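Mannuronan C5-epimerase (Pseudomonas syringae pv. tomato, PDB 4NK6) converts beta-D-mannuronate to alpha-L-guluronate residues during alginate synthesis and forms part of the periplasmic complex that guides and protects the new polymer. Local coordinates at residues 24-28 and 352-356; 35-41 and 234-238; 298-304 and 323-329; 346-350 and 372-376; 382-388 and 421-427. All coordinates share one frame; numbering follows the deposited sequence.

Contact 1: 24-28 and 352-356; sequences EMAKP and NLLWG
On the flank of the right-handed beta-helix, Lys-27 and Pro-28 of the irregular N-terminal segment lie on the indole of Trp-355, on strand 353-355. Both approach the same face of the ring. Pro-28 CD sits 3.6 Å from the centroid of the Trp-355 five-membered ring, a CH-pi contact 19° off the normal. Lys-27 CA makes a second one over the Trp-355 six-membered ring, 3.9 Å from its centroid. The Lys-27 chain runs off from the ring, so its CA and CB do the touching. With CG anti to the backbone N (chi1 -172°) the indole is carried out from the strand, and chi2 of -70° sets the turn of its plane. At the rim of the ring, close to its plane, Met-25 O comes 3.7 Å from Trp-355 CH2. Pro-28 CB also packs loosely on Leu-353 CD2 at 4.3 Å. The contact is thus apolar and aromatic in character. Strand 353-355 is flanked by two parallel neighbours, 330-337 and 375-378, and these contribute Tyr-333 and Tyr-378, whose rings also meet Trp-355, that of Tyr-378 almost parallel to it.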
# COMPACT_ATOMS: atom_id res chain seq x y z
N GLU A 24 -24.16 7.29 -25.20
CA GLU A 24 -22.94 6.58 -24.83
C GLU A 24 -22.35 7.17 -23.54
O GLU A 24 -22.82 8.20 -23.06
CB GLU A 24 -21.93 6.63 -25.99
CG GLU A 24 -20.82 5.58 -25.93
CD GLU A 24 -21.33 4.16 -25.72
OE1 GLU A 24 -22.15 3.68 -26.54
OE2 GLU A 24 -20.92 3.52 -24.72
N MET A 25 -21.34 6.50 -22.99
CA MET A 25 -20.83 6.80 -21.66
C MET A 25 -20.05 8.12 -21.56
O MET A 25 -19.18 8.41 -22.39
CB MET A 25 -19.93 5.64 -21.21
CG MET A 25 -20.08 5.25 -19.75
SD MET A 25 -18.98 3.87 -19.35
CE MET A 25 -19.60 3.40 -17.73
N ALA A 26 -20.34 8.91 -20.53
CA ALA A 26 -19.59 10.12 -20.23
C ALA A 26 -18.32 9.77 -19.46
O ALA A 26 -18.24 8.71 -18.84
CB ALA A 26 -20.44 11.11 -19.44
N LYS A 27 -17.32 10.66 -19.50
CA LYS A 27 -16.06 10.39 -18.81
C LYS A 27 -16.31 10.28 -17.31
O LYS A 27 -17.25 10.87 -16.79
CB LYS A 27 -14.99 11.44 -19.15
CG LYS A 27 -15.26 12.86 -18.66
CD LYS A 27 -14.19 13.81 -19.21
CE LYS A 27 -14.32 15.22 -18.65
NZ LYS A 27 -13.92 15.30 -17.22
N PRO A 28 -15.49 9.46 -16.62
CA PRO A 28 -15.74 9.24 -15.19
C PRO A 28 -15.54 10.49 -14.34
O PRO A 28 -14.72 11.35 -14.67
CB PRO A 28 -14.71 8.18 -14.81
CG PRO A 28 -13.66 8.27 -15.85
CD PRO A 28 -14.38 8.63 -17.11
N ASN A 352 -15.38 -3.63 -13.71
CA ASN A 352 -14.44 -2.54 -13.53
C ASN A 352 -14.39 -1.70 -14.79
O ASN A 352 -14.62 -2.20 -15.90
CB ASN A 352 -13.04 -3.08 -13.20
CG ASN A 352 -12.97 -3.68 -11.80
OD1 ASN A 352 -13.16 -2.98 -10.81
ND2 ASN A 352 -12.68 -4.98 -11.71
N LEU A 353 -14.07 -0.42 -14.63
CA LEU A 353 -13.92 0.50 -15.75
C LEU A 353 -12.46 0.90 -15.92
O LEU A 353 -11.82 1.36 -14.97
CB LEU A 353 -14.79 1.75 -15.53
CG LEU A 353 -14.61 2.91 -16.53
CD1 LEU A 353 -14.98 2.49 -17.96
CD2 LEU A 353 -15.40 4.16 -16.10
N LEU A 354 -11.93 0.70 -17.12
CA LEU A 354 -10.61 1.20 -17.49
C LEU A 354 -10.82 2.31 -18.52
O LEU A 354 -11.28 2.04 -19.63
CB LEU A 354 -9.73 0.08 -18.06
CG LEU A 354 -8.97 -0.82 -17.08
CD1 LEU A 354 -9.88 -1.45 -16.03
CD2 LEU A 354 -8.19 -1.91 -17.82
N TRP A 355 -10.51 3.55 -18.13
CA TRP A 355 -10.76 4.71 -18.99
C TRP A 355 -9.51 5.53 -19.28
O TRP A 355 -8.90 6.09 -18.36
CB TRP A 355 -11.78 5.65 -18.34
CG TRP A 355 -12.22 6.75 -19.27
CD1 TRP A 355 -11.47 7.82 -19.70
CD2 TRP A 355 -13.50 6.90 -19.89
NE1 TRP A 355 -12.20 8.60 -20.55
CE2 TRP A 355 -13.46 8.06 -20.69
CE3 TRP A 355 -14.69 6.16 -19.85
CZ2 TRP A 355 -14.55 8.51 -21.43
CZ3 TRP A 355 -15.78 6.60 -20.59
CH2 TRP A 355 -15.70 7.76 -21.37
N GLY A 356 -9.15 5.64 -20.56
CA GLY A 356 -8.15 6.59 -21.00
C GLY A 356 -6.74 6.36 -20.49
O GLY A 356 -5.96 7.31 -20.34

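Contact 2: 35-41 and 234-238; sequences GYTTEAA and GWIID
The indole of Trp-235 receives the edge of the Tyr-36 ring over one face, while Ala-40 CB and Thr-37 O lie at its rim, near the plane. This T-shaped pair joins the short helix 38-41 and its leading turn to strand 233-236, one of the parallel strands stacked along the beta-helix. The ring planes are inclined at 72°, and the centroid of the Tyr-36 ring is 4.9 Å from that of the Trp-235 five-membered ring. Tyr-36 CD1 makes the closest approach, 3.5 Å from Trp-235 CZ2, toward the outer part of the indole. At the rim, Ala-40 CB is 4.1 Å from Trp-235 CZ3. Trp-195, on the adjacent strand 193-196, meets Trp-235 in another edge-to-face pair.

The backbone that delivers Tyr-36 is an inverse gamma turn centred on that residue, closed by a weak bond from Thr-37 N to Gly-35 O. Thr-37 then serves as N-cap: its OG1 accepts from Ala-40 N at 3.1 Å and holds the first turn of the helix. Ile-237 packs against the turn. Its CG1 is wedged on the side flanked by both backbone N and C (chi1 63°), and the chain extends from there to bring CD1 tightly against Thr-37 C, at 3.3 Å. Polar closure is left to two waters near Asp-238 OD2. One donates to Tyr-36 O at 2.8 Å, though its approach to OD2 is unusually short; the other donates to OD2 and accepts from Thr-38 N at 3.1 Å.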
# COMPACT_ATOMS: atom_id res chain seq x y z
N GLY A 35 -7.87 19.10 -1.77
CA GLY A 35 -7.78 19.20 -0.33
C GLY A 35 -6.72 18.32 0.33
O GLY A 35 -6.48 18.42 1.53
N TYR A 36 -6.07 17.44 -0.44
CA TYR A 36 -5.05 16.55 0.13
C TYR A 36 -3.65 17.17 0.07
O TYR A 36 -2.86 16.90 -0.84
CB TYR A 36 -5.08 15.17 -0.54
CG TYR A 36 -6.45 14.53 -0.53
CD1 TYR A 36 -7.22 14.51 0.63
CD2 TYR A 36 -7.00 13.99 -1.68
CE1 TYR A 36 -8.50 13.95 0.64
CE2 TYR A 36 -8.27 13.42 -1.68
CZ TYR A 36 -9.01 13.40 -0.52
OH TYR A 36 -10.27 12.84 -0.52
N THR A 37 -3.36 18.02 1.06
CA THR A 37 -2.11 18.79 1.10
C THR A 37 -1.49 18.74 2.49
O THR A 37 -2.17 18.44 3.48
CB THR A 37 -2.35 20.28 0.76
OG1 THR A 37 -3.01 20.92 1.85
CG2 THR A 37 -3.17 20.45 -0.51
N THR A 38 -0.21 19.05 2.57
CA THR A 38 0.50 19.07 3.85
C THR A 38 -0.09 20.12 4.80
O THR A 38 -0.16 19.90 6.01
CB THR A 38 2.02 19.31 3.66
OG1 THR A 38 2.57 18.26 2.85
CG2 THR A 38 2.74 19.32 5.01
N GLU A 39 -0.52 21.26 4.27
CA GLU A 39 -1.12 22.26 5.15
C GLU A 39 -2.44 21.77 5.74
O GLU A 39 -2.74 22.03 6.90
CB GLU A 39 -1.28 23.63 4.46
CG GLU A 39 -1.47 24.77 5.46
CD GLU A 39 -0.62 24.62 6.74
OE1 GLU A 39 -1.20 24.36 7.82
OE2 GLU A 39 0.63 24.77 6.67
N ALA A 40 -3.23 21.04 4.96
CA ALA A 40 -4.45 20.45 5.50
C ALA A 40 -4.11 19.32 6.49
O ALA A 40 -4.80 19.15 7.50
CB ALA A 40 -5.34 19.93 4.38
N ALA A 41 -3.04 18.57 6.23
CA ALA A 41 -2.67 17.48 7.14
C ALA A 41 -2.29 18.02 8.52
O ALA A 41 -2.70 17.46 9.54
CB ALA A 41 -1.55 16.62 6.56
N GLY A 234 -6.97 7.39 6.63
CA GLY A 234 -5.90 8.37 6.62
C GLY A 234 -5.36 8.73 5.25
O GLY A 234 -5.96 8.40 4.23
N TRP A 235 -4.23 9.43 5.24
CA TRP A 235 -3.64 9.90 3.99
C TRP A 235 -2.16 9.61 4.00
O TRP A 235 -1.52 9.67 5.04
CB TRP A 235 -3.75 11.43 3.83
CG TRP A 235 -5.11 12.07 3.91
CD1 TRP A 235 -6.33 11.47 3.88
CD2 TRP A 235 -5.36 13.48 4.01
NE1 TRP A 235 -7.33 12.42 3.96
CE2 TRP A 235 -6.76 13.66 4.05
CE3 TRP A 235 -4.53 14.61 4.08
CZ2 TRP A 235 -7.35 14.92 4.15
CZ3 TRP A 235 -5.12 15.86 4.19
CH2 TRP A 235 -6.52 16.01 4.22
N ILE A 236 -1.62 9.36 2.82
CA ILE A 236 -0.19 9.37 2.61
C ILE A 236 0.05 10.20 1.36
O ILE A 236 -0.32 9.78 0.25
CB ILE A 236 0.36 7.95 2.43
CG1 ILE A 236 0.27 7.19 3.75
CG2 ILE A 236 1.82 8.01 1.97
CD1 ILE A 236 0.54 5.69 3.62
N ILE A 237 0.64 11.38 1.52
CA ILE A 237 0.75 12.32 0.41
C ILE A 237 2.16 12.89 0.22
O ILE A 237 2.88 13.14 1.19
CB ILE A 237 -0.27 13.49 0.53
CG1 ILE A 237 0.02 14.32 1.77
CG2 ILE A 237 -1.71 12.98 0.55
CD1 ILE A 237 -0.87 15.54 1.89
N ASP A 238 2.52 13.09 -1.05
CA ASP A 238 3.77 13.76 -1.45
C ASP A 238 5.00 13.23 -0.72
O ASP A 238 5.89 14.00 -0.35
CB ASP A 238 3.64 15.27 -1.26
CG ASP A 238 2.44 15.83 -1.98
OD1 ASP A 238 2.19 15.41 -3.13
OD2 ASP A 238 1.74 16.68 -1.39
O HOH W 1 -0.49 17.35 -2.30
O HOH W 2 1.84 18.74 0.26

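Contact 3: 298-304 and 323-329; sequences ISREVDN and DRNSVGN
Asp-323 and Ser-299 form a parallel bridge between successive coils, and the Asp-323 side chain shows how such a pair is locked together. Its CB passes 3.6 Å from Ile-298 O, the carbonyl that accepts from Asp-323 N. With CG anti to the backbone N (chi1 179°), the carboxylate runs out beside Ser-299, and CG lies 3.6 Å from Ser-299 OG. At the tip OD2 is gripped twice. Ser-299 OG donates to its anti side at 2.7 Å, whereas Arg-324 NH1 takes the syn lone pair at 2.9 Å in a salt bridge lying in the guanidinium plane. These two bonds should hold the carboxylate against rotation.

The side chains of Arg-300 and Arg-324 run alongside each other, their guanidinium planes 66° apart, and both make salt bridges to Asp-407. Beyond the strands the two segments keep in step. Ser-326 OG accepts from Val-302 N at 3.1 Å and itself donates to Asp-323 O. Asp-303 OD1 is met by Val-327 N from above the carboxylate plane in a nearly straight bond (175°). Asn-329 ND2 donates to Val-302 O at 3.1 Å, while its OD1 accepts from Ser-305 N. Repetition of matching turns on adjacent coils is characteristic of the right-handed beta-helix, and here it borders the probable active site: the Ser-299 side chain is about 4 Å from that of His-274, the inferred proton acceptor.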
# COMPACT_ATOMS: atom_id res chain seq x y z
N ILE A 298 -4.40 -4.19 -6.27
CA ILE A 298 -5.43 -4.32 -5.26
C ILE A 298 -5.96 -5.74 -5.34
O ILE A 298 -6.18 -6.28 -6.43
CB ILE A 298 -6.55 -3.27 -5.43
CG1 ILE A 298 -7.35 -3.51 -6.71
CG2 ILE A 298 -5.96 -1.86 -5.43
CD1 ILE A 298 -8.45 -2.46 -6.94
N SER A 299 -6.13 -6.38 -4.18
CA SER A 299 -6.44 -7.80 -4.16
C SER A 299 -7.42 -8.19 -3.07
O SER A 299 -7.29 -7.77 -1.92
CB SER A 299 -5.15 -8.62 -4.02
OG SER A 299 -5.44 -10.00 -3.96
N ARG A 300 -8.40 -8.99 -3.47
CA ARG A 300 -9.40 -9.58 -2.59
C ARG A 300 -10.47 -8.60 -2.14
O ARG A 300 -10.45 -8.09 -1.02
CB ARG A 300 -8.81 -10.35 -1.40
CG ARG A 300 -9.87 -11.21 -0.68
CD ARG A 300 -9.30 -12.14 0.38
NE ARG A 300 -8.55 -13.25 -0.19
CZ ARG A 300 -7.23 -13.41 -0.06
NH1 ARG A 300 -6.52 -12.55 0.64
NH2 ARG A 300 -6.64 -14.46 -0.62
N GLU A 301 -11.42 -8.38 -3.04
CA GLU A 301 -12.55 -7.48 -2.82
C GLU A 301 -12.13 -6.08 -2.41
O GLU A 301 -12.72 -5.49 -1.51
CB GLU A 301 -13.53 -8.07 -1.81
CG GLU A 301 -13.97 -9.48 -2.16
CD GLU A 301 -15.18 -9.90 -1.38
OE1 GLU A 301 -15.02 -10.51 -0.31
OE2 GLU A 301 -16.30 -9.58 -1.82
N VAL A 302 -11.11 -5.55 -3.06
CA VAL A 302 -10.89 -4.12 -2.95
C VAL A 302 -11.85 -3.49 -3.95
O VAL A 302 -11.69 -3.65 -5.16
CB VAL A 302 -9.44 -3.74 -3.19
CG1 VAL A 302 -9.27 -2.24 -3.00
CG2 VAL A 302 -8.55 -4.49 -2.20
N ASP A 303 -12.86 -2.81 -3.43
CA ASP A 303 -14.00 -2.38 -4.24
C ASP A 303 -14.20 -0.87 -4.22
O ASP A 303 -13.75 -0.18 -3.30
CB ASP A 303 -15.29 -3.06 -3.75
CG ASP A 303 -15.27 -4.57 -3.91
OD1 ASP A 303 -14.33 -5.08 -4.56
OD2 ASP A 303 -16.19 -5.25 -3.41
N ASN A 304 -14.89 -0.36 -5.25
CA ASN A 304 -15.31 1.04 -5.29
C ASN A 304 -14.17 2.01 -5.03
O ASN A 304 -14.32 2.97 -4.28
CB ASN A 304 -16.45 1.26 -4.29
CG ASN A 304 -17.60 0.28 -4.50
OD1 ASN A 304 -17.92 -0.07 -5.64
ND2 ASN A 304 -18.21 -0.18 -3.42
N ASP A 323 -7.15 -7.89 -8.56
CA ASP A 323 -7.09 -9.33 -8.28
C ASP A 323 -8.19 -9.79 -7.34
O ASP A 323 -8.64 -9.03 -6.47
CB ASP A 323 -5.71 -9.66 -7.68
CG ASP A 323 -5.55 -11.14 -7.34
OD1 ASP A 323 -5.78 -12.00 -8.22
OD2 ASP A 323 -5.18 -11.46 -6.19
N ARG A 324 -8.63 -11.04 -7.51
CA ARG A 324 -9.51 -11.71 -6.55
C ARG A 324 -10.80 -10.94 -6.22
O ARG A 324 -11.00 -10.49 -5.09
CB ARG A 324 -8.74 -12.05 -5.26
CG ARG A 324 -7.80 -13.25 -5.40
CD ARG A 324 -6.94 -13.50 -4.16
NE ARG A 324 -6.32 -14.83 -4.19
CZ ARG A 324 -5.24 -15.14 -4.91
NH1 ARG A 324 -4.66 -14.22 -5.67
NH2 ARG A 324 -4.75 -16.37 -4.87
N ASN A 325 -11.65 -10.80 -7.23
CA ASN A 325 -12.99 -10.26 -7.03
C ASN A 325 -12.99 -8.82 -6.49
O ASN A 325 -13.81 -8.44 -5.65
CB ASN A 325 -13.82 -11.21 -6.14
CG ASN A 325 -15.30 -10.95 -6.23
OD1 ASN A 325 -15.79 -10.42 -7.23
ND2 ASN A 325 -16.04 -11.34 -5.19
N SER A 326 -12.04 -8.02 -6.99
CA SER A 326 -12.00 -6.59 -6.71
C SER A 326 -12.81 -5.86 -7.78
O SER A 326 -12.41 -5.81 -8.94
CB SER A 326 -10.56 -6.09 -6.71
OG SER A 326 -9.83 -6.66 -5.63
N VAL A 327 -13.96 -5.30 -7.38
CA VAL A 327 -14.97 -4.83 -8.34
C VAL A 327 -15.42 -3.39 -8.10
O VAL A 327 -15.22 -2.84 -7.02
CB VAL A 327 -16.22 -5.76 -8.32
CG1 VAL A 327 -15.81 -7.23 -8.42
CG2 VAL A 327 -17.05 -5.53 -7.06
N GLY A 328 -16.05 -2.78 -9.11
CA GLY A 328 -16.62 -1.45 -8.97
C GLY A 328 -15.58 -0.35 -9.02
O GLY A 328 -15.83 0.79 -8.60
N ASN A 329 -14.41 -0.68 -9.55
CA ASN A 329 -13.29 0.25 -9.53
C ASN A 329 -13.17 1.06 -10.80
O ASN A 329 -13.64 0.66 -11.86
CB ASN A 329 -11.98 -0.51 -9.28
CG ASN A 329 -11.99 -1.23 -7.95
OD1 ASN A 329 -11.96 -0.59 -6.90
ND2 ASN A 329 -12.03 -2.56 -7.99
O HOH W 3 -16.22 -7.94 -4.28
O HOH W 4 -18.75 1.52 -7.99

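Contact 4: 346-350 and 372-376; sequences LYESG and SVNIK
Leu-346, the first residue of its segment, meets Ile-375 tip to tip in the interior. The methyl carbons Leu-346 CD1 and Ile-375 CD1 are only 3.5 Å apart, closer than usual van der Waals contact, so the packing at this point is tight. Ile-375 reaches across because its CG1 lies anti to the carbonyl carbon (chi1 -63°) and CD1 bends on from there. Tyr-347 turns its side chain away. Its carbonyl O is used instead, accepting from Ser-349 OG at 2.9 Å with the donor above the carbonyl plane.

At Glu-348 the backbone takes a positive phi and leaves the strand. Its carboxylate forms a salt bridge with Arg-370 on the following coil and accepts from Asn-371 ND2. Ser-349 N then supplies the polar link across the contact, donating to Ser-372 OG at 3.0 Å with an N-H...O angle of 159°. Ser-372 OG is also hydrogen-bonded to Arg-370 O, so this buried hydroxyl ties together the turns of two coils. Ser-349 O rests 3.5 Å from Ile-375 CD1. Gly-350 closes the walk with CA pressed to 3.2 Å from Val-373 O, an approach that a bare CA permits. A hydroxyl linking the turns of two successive coils, next to aliphatic side chains that meet in the interior, illustrates the stacked, repeating architecture of the right-handed parallel beta-helix.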
# COMPACT_ATOMS: atom_id res chain seq x y z
N LEU A 346 -6.13 -7.93 -15.17
CA LEU A 346 -7.30 -8.21 -14.35
C LEU A 346 -7.42 -9.71 -14.13
O LEU A 346 -7.52 -10.48 -15.09
CB LEU A 346 -8.59 -7.68 -14.99
CG LEU A 346 -8.71 -6.19 -15.37
CD1 LEU A 346 -10.14 -5.76 -15.24
CD2 LEU A 346 -7.81 -5.28 -14.58
N TYR A 347 -7.40 -10.11 -12.87
CA TYR A 347 -7.51 -11.50 -12.49
C TYR A 347 -8.82 -11.70 -11.73
O TYR A 347 -8.95 -11.23 -10.59
CB TYR A 347 -6.39 -11.86 -11.53
CG TYR A 347 -5.00 -12.05 -12.10
CD1 TYR A 347 -4.75 -12.92 -13.16
CD2 TYR A 347 -3.91 -11.39 -11.54
CE1 TYR A 347 -3.46 -13.12 -13.64
CE2 TYR A 347 -2.63 -11.57 -12.01
CZ TYR A 347 -2.41 -12.44 -13.05
OH TYR A 347 -1.12 -12.61 -13.51
N GLU A 348 -9.78 -12.39 -12.35
CA GLU A 348 -11.03 -12.76 -11.68
C GLU A 348 -11.67 -11.57 -10.98
O GLU A 348 -12.12 -11.67 -9.84
CB GLU A 348 -10.78 -13.89 -10.67
CG GLU A 348 -10.35 -15.23 -11.30
CD GLU A 348 -8.93 -15.20 -11.87
OE1 GLU A 348 -7.99 -14.81 -11.15
OE2 GLU A 348 -8.76 -15.58 -13.05
N SER A 349 -11.67 -10.42 -11.66
CA SER A 349 -12.14 -9.17 -11.06
C SER A 349 -12.99 -8.42 -12.08
O SER A 349 -12.47 -7.63 -12.88
CB SER A 349 -10.96 -8.30 -10.63
OG SER A 349 -10.27 -8.87 -9.53
N GLY A 350 -14.30 -8.68 -12.05
CA GLY A 350 -15.22 -8.13 -13.03
C GLY A 350 -15.80 -6.78 -12.65
O GLY A 350 -15.52 -6.26 -11.58
N SER A 372 -12.75 -12.53 -16.11
CA SER A 372 -13.47 -11.36 -15.60
C SER A 372 -14.57 -10.95 -16.58
O SER A 372 -14.33 -10.86 -17.79
CB SER A 372 -12.49 -10.20 -15.39
OG SER A 372 -11.38 -10.61 -14.62
N VAL A 373 -15.76 -10.67 -16.07
CA VAL A 373 -16.86 -10.24 -16.93
C VAL A 373 -17.24 -8.77 -16.73
O VAL A 373 -16.94 -8.19 -15.70
CB VAL A 373 -18.13 -11.11 -16.76
CG1 VAL A 373 -17.87 -12.54 -17.21
CG2 VAL A 373 -18.63 -11.07 -15.32
N ASN A 374 -17.90 -8.20 -17.74
CA ASN A 374 -18.38 -6.82 -17.69
C ASN A 374 -17.25 -5.82 -17.48
O ASN A 374 -17.38 -4.85 -16.72
CB ASN A 374 -19.46 -6.64 -16.62
CG ASN A 374 -20.66 -7.51 -16.86
OD1 ASN A 374 -21.09 -7.70 -18.00
ND2 ASN A 374 -21.21 -8.07 -15.79
N ILE A 375 -16.14 -6.06 -18.16
CA ILE A 375 -15.02 -5.14 -18.16
C ILE A 375 -15.27 -4.08 -19.23
O ILE A 375 -15.56 -4.41 -20.38
CB ILE A 375 -13.70 -5.87 -18.41
CG1 ILE A 375 -13.44 -6.88 -17.28
CG2 ILE A 375 -12.54 -4.89 -18.53
CD1 ILE A 375 -13.52 -6.26 -15.89
N LYS A 376 -15.17 -2.81 -18.85
CA LYS A 376 -15.34 -1.74 -19.81
C LYS A 376 -13.99 -1.09 -20.12
O LYS A 376 -13.31 -0.61 -19.22
CB LYS A 376 -16.36 -0.71 -19.31
CG LYS A 376 -17.75 -1.32 -19.12
CD LYS A 376 -18.76 -0.32 -18.59
CE LYS A 376 -20.15 -0.97 -18.47
NZ LYS A 376 -21.15 -0.05 -17.86

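Contact 5: 382-388 and 421-427; sequences AMANGLM and ELSSNGS
Ala-382 and Met-383 pair in parallel with Leu-422 and Ser-423, and the backbone ladder is carried past the strands as far as the bond from Ser-427 N to Leu-387 O at 2.7 Å. The central side chains are Asn-385 and Asn-425, which point the same way with their amide planes only 6° apart. Asn-425 OD1 is held by two donors, Asn-385 N and Asn-385 ND2, each at 3.0 Å. The other half of the Asn-425 amide turns to the strand: ND2 donates to Ala-382 O at 3.0 Å from above the carbonyl plane, across from Ser-423 N, which reaches the same oxygen from the opposite face. Asn-385 ND2 likewise donates to Val-359 O one coil back, so the pair forms a rung of an asparagine ladder.

On the outer face, Met-383 CG packs 3.3 Å from Ser-423 OG, whose hydroxyl donates to Glu-421 OE1 at 2.8 Å. On the other face, Ala-382 CB meets Leu-422 CD2 at 3.8 Å. Strand 381-383 is thereby placed between 358-360, with Met-383 sharing backbone bonds with Val-359 and with Ala-361 just beyond it, and 421-423, which is paired in turn with strand 444-445.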
# COMPACT_ATOMS: atom_id res chain seq x y z
N ALA A 382 -3.24 1.42 -26.19
CA ALA A 382 -2.27 0.35 -25.95
C ALA A 382 -1.35 0.27 -27.16
O ALA A 382 -1.75 -0.17 -28.24
CB ALA A 382 -2.98 -0.99 -25.73
N MET A 383 -0.11 0.69 -26.97
CA MET A 383 0.81 0.80 -28.08
C MET A 383 2.16 0.22 -27.77
O MET A 383 2.68 0.38 -26.66
CB MET A 383 0.99 2.27 -28.46
CG MET A 383 -0.10 2.83 -29.37
SD MET A 383 0.48 4.35 -30.18
CE MET A 383 1.78 3.71 -31.23
N ALA A 384 2.73 -0.47 -28.75
CA ALA A 384 4.12 -0.90 -28.70
C ALA A 384 4.40 -1.90 -27.58
O ALA A 384 5.54 -2.04 -27.16
CB ALA A 384 5.06 0.32 -28.59
N ASN A 385 3.36 -2.57 -27.10
CA ASN A 385 3.57 -3.64 -26.13
C ASN A 385 4.15 -4.84 -26.84
O ASN A 385 3.93 -5.02 -28.03
CB ASN A 385 2.26 -3.98 -25.41
CG ASN A 385 1.73 -2.80 -24.61
OD1 ASN A 385 2.24 -2.49 -23.54
ND2 ASN A 385 0.72 -2.12 -25.14
N GLY A 386 4.90 -5.65 -26.10
CA GLY A 386 5.60 -6.77 -26.70
C GLY A 386 4.67 -7.82 -27.29
O GLY A 386 4.98 -8.46 -28.29
N LEU A 387 3.51 -8.00 -26.67
CA LEU A 387 2.59 -9.03 -27.16
C LEU A 387 1.30 -8.40 -27.71
O LEU A 387 1.35 -7.65 -28.69
CB LEU A 387 2.33 -10.11 -26.10
CG LEU A 387 3.60 -10.90 -25.73
CD1 LEU A 387 3.37 -11.80 -24.52
CD2 LEU A 387 4.17 -11.72 -26.92
N MET A 388 0.16 -8.69 -27.09
CA MET A 388 -1.11 -8.12 -27.57
C MET A 388 -1.36 -6.76 -26.95
O MET A 388 -0.88 -6.46 -25.85
CB MET A 388 -2.29 -9.04 -27.26
CG MET A 388 -2.25 -10.39 -27.93
SD MET A 388 -2.42 -10.29 -29.73
CE MET A 388 -2.33 -12.04 -30.13
N GLU A 421 -7.14 3.48 -28.89
CA GLU A 421 -6.29 3.01 -29.97
C GLU A 421 -5.44 1.81 -29.56
O GLU A 421 -4.89 1.76 -28.46
CB GLU A 421 -5.40 4.15 -30.48
CG GLU A 421 -4.34 3.71 -31.47
CD GLU A 421 -3.72 4.87 -32.23
OE1 GLU A 421 -2.64 4.66 -32.82
OE2 GLU A 421 -4.30 5.98 -32.24
N LEU A 422 -5.34 0.84 -30.47
CA LEU A 422 -4.46 -0.31 -30.31
C LEU A 422 -3.55 -0.32 -31.51
O LEU A 422 -4.04 -0.51 -32.62
CB LEU A 422 -5.27 -1.60 -30.31
CG LEU A 422 -6.48 -1.63 -29.39
CD1 LEU A 422 -7.28 -2.93 -29.53
CD2 LEU A 422 -6.04 -1.41 -27.93
N SER A 423 -2.25 -0.10 -31.32
CA SER A 423 -1.36 -0.10 -32.48
C SER A 423 0.09 -0.41 -32.16
O SER A 423 0.53 -0.23 -31.02
CB SER A 423 -1.48 1.23 -33.25
OG SER A 423 -1.13 2.32 -32.42
N SER A 424 0.81 -0.92 -33.15
CA SER A 424 2.24 -1.26 -33.03
C SER A 424 2.55 -2.32 -31.98
O SER A 424 3.70 -2.43 -31.55
CB SER A 424 3.08 -0.01 -32.75
OG SER A 424 2.85 0.99 -33.72
N ASN A 425 1.56 -3.10 -31.57
CA ASN A 425 1.80 -4.17 -30.60
C ASN A 425 2.44 -5.37 -31.26
O ASN A 425 2.14 -5.68 -32.42
CB ASN A 425 0.52 -4.54 -29.84
CG ASN A 425 -0.04 -3.36 -29.06
OD1 ASN A 425 0.50 -2.97 -28.02
ND2 ASN A 425 -1.14 -2.79 -29.56
N GLY A 426 3.33 -6.04 -30.54
CA GLY A 426 4.13 -7.10 -31.12
C GLY A 426 3.33 -8.25 -31.73
O GLY A 426 3.69 -8.75 -32.79
N SER A 427 2.24 -8.65 -31.07
CA SER A 427 1.50 -9.84 -31.52
C SER A 427 0.15 -9.52 -32.16
O SER A 427 -0.56 -10.42 -32.60
CB SER A 427 1.31 -10.83 -30.36
OG SER A 427 2.56 -11.31 -29.89
O HOH W 5 5.03 -10.95 -30.40

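In the fold
Contacts 3 and 4 represent the stacking of successive coils at neighbouring levels: their centres are 10 Å apart, and Asn-325 N lies 2.8 Å from Glu-348 O, a probable hydrogen bond. Contact 1 touches both. Asn-352 OD1 comes 2.9 Å from Asn-329 N of contact 3, and Leu-354 N comes 2.8 Å from Lys-376 O of contact 4. Contact 5 sits farther along, its centre about 21 Å from those of contacts 1 and 4. Contact 2 touches none of the others; its nearest atoms are about 11 Å from contact 3 and about 15 Å from contact 1. Contact 3 borders His-274, whereas Tyr-347 of contact 4 is about 11 Å from it, measured between side chains.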